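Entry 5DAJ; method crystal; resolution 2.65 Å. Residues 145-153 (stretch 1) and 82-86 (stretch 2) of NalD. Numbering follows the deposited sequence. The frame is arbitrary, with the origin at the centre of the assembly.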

# COMPACT_ATOMS: atom_id res chain seq x y z
N ALA A 145 19.77 -11.26 10.90
CA ALA A 145 20.04 -12.11 12.06
C ALA A 145 21.42 -12.78 12.08
O ALA A 145 21.83 -13.29 13.12
CB ALA A 145 18.96 -13.18 12.19
N ARG A 146 22.11 -12.79 10.94
CA ARG A 146 23.48 -13.33 10.87
C ARG A 146 24.42 -12.50 11.72
O ARG A 146 24.28 -11.28 11.78
CB ARG A 146 24.02 -13.34 9.44
CG ARG A 146 23.22 -14.17 8.45
CD ARG A 146 23.78 -14.12 7.05
NE ARG A 146 22.80 -14.57 6.07
CZ ARG A 146 22.86 -14.33 4.75
NH1 ARG A 146 23.89 -13.65 4.22
NH2 ARG A 146 21.89 -14.78 3.96
N ASP A 147 25.38 -13.16 12.36
CA ASP A 147 26.35 -12.50 13.25
C ASP A 147 27.07 -11.34 12.55
O ASP A 147 27.23 -10.26 13.13
CB ASP A 147 27.40 -13.50 13.75
CG ASP A 147 26.80 -14.57 14.65
OD1 ASP A 147 26.14 -14.22 15.64
OD2 ASP A 147 26.99 -15.77 14.36
N GLU A 148 27.48 -11.59 11.31
CA GLU A 148 28.18 -10.60 10.46
C GLU A 148 27.37 -9.31 10.30
O GLU A 148 27.93 -8.21 10.31
CB GLU A 148 28.49 -11.17 9.06
CG GLU A 148 29.00 -12.60 9.00
CD GLU A 148 27.88 -13.62 8.78
OE1 GLU A 148 27.58 -14.38 9.73
OE2 GLU A 148 27.30 -13.65 7.67
N CYS A 149 26.06 -9.47 10.13
CA CYS A 149 25.13 -8.36 9.89
C CYS A 149 24.56 -7.77 11.18
O CYS A 149 24.61 -6.57 11.38
CB CYS A 149 23.98 -8.84 9.00
SG CYS A 149 24.52 -9.59 7.45
N ARG A 150 24.03 -8.65 12.03
CA ARG A 150 23.42 -8.26 13.32
C ARG A 150 24.28 -7.31 14.15
O ARG A 150 23.77 -6.34 14.72
CB ARG A 150 23.11 -9.52 14.15
CG ARG A 150 22.44 -9.27 15.49
CD ARG A 150 22.39 -10.52 16.40
NE ARG A 150 21.04 -11.07 16.39
CZ ARG A 150 20.00 -10.54 17.03
NH1 ARG A 150 20.13 -9.43 17.76
NH2 ARG A 150 18.82 -11.13 16.95
N VAL A 151 25.58 -7.59 14.21
CA VAL A 151 26.56 -6.74 14.90
C VAL A 151 26.56 -5.28 14.39
O VAL A 151 26.90 -4.35 15.13
CB VAL A 151 27.99 -7.35 14.78
CG1 VAL A 151 29.08 -6.36 15.17
CG2 VAL A 151 28.10 -8.59 15.66
N ARG A 152 26.15 -5.10 13.14
CA ARG A 152 26.12 -3.78 12.49
C ARG A 152 24.83 -3.00 12.68
O ARG A 152 24.75 -1.84 12.28
CB ARG A 152 26.38 -3.94 10.99
CG ARG A 152 27.64 -4.73 10.65
CD ARG A 152 27.92 -4.71 9.16
NE ARG A 152 27.98 -3.34 8.64
CZ ARG A 152 27.95 -3.00 7.35
NH1 ARG A 152 27.86 -3.93 6.40
NH2 ARG A 152 28.00 -1.71 7.02
N LEU A 153 23.81 -3.62 13.25
CA LEU A 153 22.55 -2.92 13.54
C LEU A 153 22.74 -1.98 14.72
O LEU A 153 23.57 -2.25 15.59
CB LEU A 153 21.41 -3.90 13.84
CG LEU A 153 20.97 -4.85 12.72
CD1 LEU A 153 19.88 -5.77 13.22
CD2 LEU A 153 20.49 -4.10 11.48
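Stretch 2 82-86: SDPLR

The one polar link between these two stretches of NalD rests on an aspartate that works in two directions: Asp83 caps the start of its own helix with one carboxylate oxygen and holds Arg152 of the other stretch with the second. Asp83 OD1 accepts from Leu85 N at 2.7 Å, with an N-H...acceptor angle of 163°, the capping bond of an N-cap residue. Asp83 OD2 receives Arg152 NH1 at 3.3 Å and 146°, a long hydrogen bond within a salt bridge. The CA-to-CB bond of Asp83 points sideways to stretch 1, but with chi1 t the end of the side chain comes nearer, which brings the carboxylate within reach of the arginine.

In stretch 2 (Ser82-Asp83-Pro84-Leu85-Arg86), Asp83, in loop (phi/psi -36/117), directly precedes a helix that runs on later in the chain. Stretch 1 includes helical residues Asp147 to Arg150, with Arg146 at the N-cap position: Arg146 O accepts from Arg150 N at 2.7 Å and, weakly, from Cys149 N at 3.0 Å. A type I turn spans Arg150 to Leu153, and Leu153 N donates to Arg150 O at 3.1 Å within it; separately, Arg152 N donates to Cys149 O at 2.8 Å. The backbones come nearest at Cys149 and Leu85, whose CA atoms lie 7.1 Å apart, so side chains rather than main chains fill the space between them. No backbone hydrogen bond crosses the gap. The pairing follows no simple parallel or antiparallel order: Asp83 meets Arg152, Pro84 meets Arg146 and Cys149, and Leu85 meets Cys149 and Arg152.

Cys149 is the middle of the contact on stretch 1. Its CA-to-CB bond points toward stretch 2 and, with chi1 m, Cys149 SG lies 4.0 Å from Leu85 CD2 and 4.4 Å from Pro84 CG, a small apolar patch. The CA-to-CB bond of Leu85 (m, t) points back toward stretch 1, and Leu85 gives up more area to the contact than any other residue of either stretch.

Two arginines extend the contact beyond this patch. The CA-to-CB bond of Arg152 (m, t, p along chi1 to chi3) points toward stretch 2, and its guanidinium serves two partners in different ways: Asp83 OD2 lies at the edge, near the plane, where N-H groups point, while Leu85 CD1 packs over one face, 4.2 Å from Arg152 NH1. The same planar group thus pairs with charge in its plane and with a methyl group above it. Arg146 carries a nearly extended side chain (m, t, t) to Pro84, where Arg146 NH1 stands 4.1 Å from Pro84 CG in an oblique approach; its NH1 and NH2 find hydrogen-bond partners elsewhere in the structure. Pro84, its CA-to-CB bond toward stretch 1, thereby meets both Arg146 and Cys149 through CG.

Glu148 and Leu153 are only grazed, neither within 4.5 Å; Ser82, Ala145, Asp147 and Val151 are out of reach, Arg150 points away, and the end of Arg86 leads away from stretch 1. Altogether 264 Å² is buried, summed over both sides, a modest contact whose touching residues are at least 62 positions apart in sequence.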

# COMPACT_ATOMS: atom_id res chain seq x y z
N SER A 82 31.10 -9.79 -1.62
CA SER A 82 31.08 -10.00 -0.18
C SER A 82 29.85 -9.40 0.48
O SER A 82 28.84 -10.06 0.60
CB SER A 82 32.33 -9.41 0.45
N ASP A 83 29.96 -8.17 0.95
CA ASP A 83 28.87 -7.52 1.67
C ASP A 83 27.47 -7.81 1.23
O ASP A 83 27.09 -7.46 0.13
CB ASP A 83 29.00 -6.03 1.74
CG ASP A 83 28.17 -5.45 2.83
OD1 ASP A 83 27.33 -6.16 3.40
OD2 ASP A 83 28.35 -4.27 3.15
N PRO A 84 26.68 -8.43 2.08
CA PRO A 84 25.34 -8.73 1.63
C PRO A 84 24.32 -7.76 2.14
O PRO A 84 23.18 -7.92 1.79
CB PRO A 84 25.10 -10.12 2.19
CG PRO A 84 25.98 -10.23 3.38
CD PRO A 84 26.76 -8.97 3.49
N LEU A 85 24.70 -6.78 2.93
CA LEU A 85 23.74 -5.82 3.39
C LEU A 85 23.68 -4.87 2.23
O LEU A 85 22.78 -4.09 2.10
CB LEU A 85 24.18 -5.11 4.65
CG LEU A 85 23.85 -5.88 5.93
CD1 LEU A 85 23.89 -5.02 7.16
CD2 LEU A 85 22.52 -6.57 5.84
N ARG A 86 24.67 -5.00 1.39
CA ARG A 86 24.76 -4.20 0.15
C ARG A 86 23.91 -4.82 -0.96
O ARG A 86 23.23 -4.11 -1.70
CB ARG A 86 26.22 -4.14 -0.34
CG ARG A 86 26.46 -3.23 -1.56
CD ARG A 86 26.00 -1.80 -1.34
NE ARG A 86 26.25 -0.97 -2.52
CZ ARG A 86 26.24 0.36 -2.54
NH1 ARG A 86 26.01 1.07 -1.43
NH2 ARG A 86 26.47 1.00 -3.68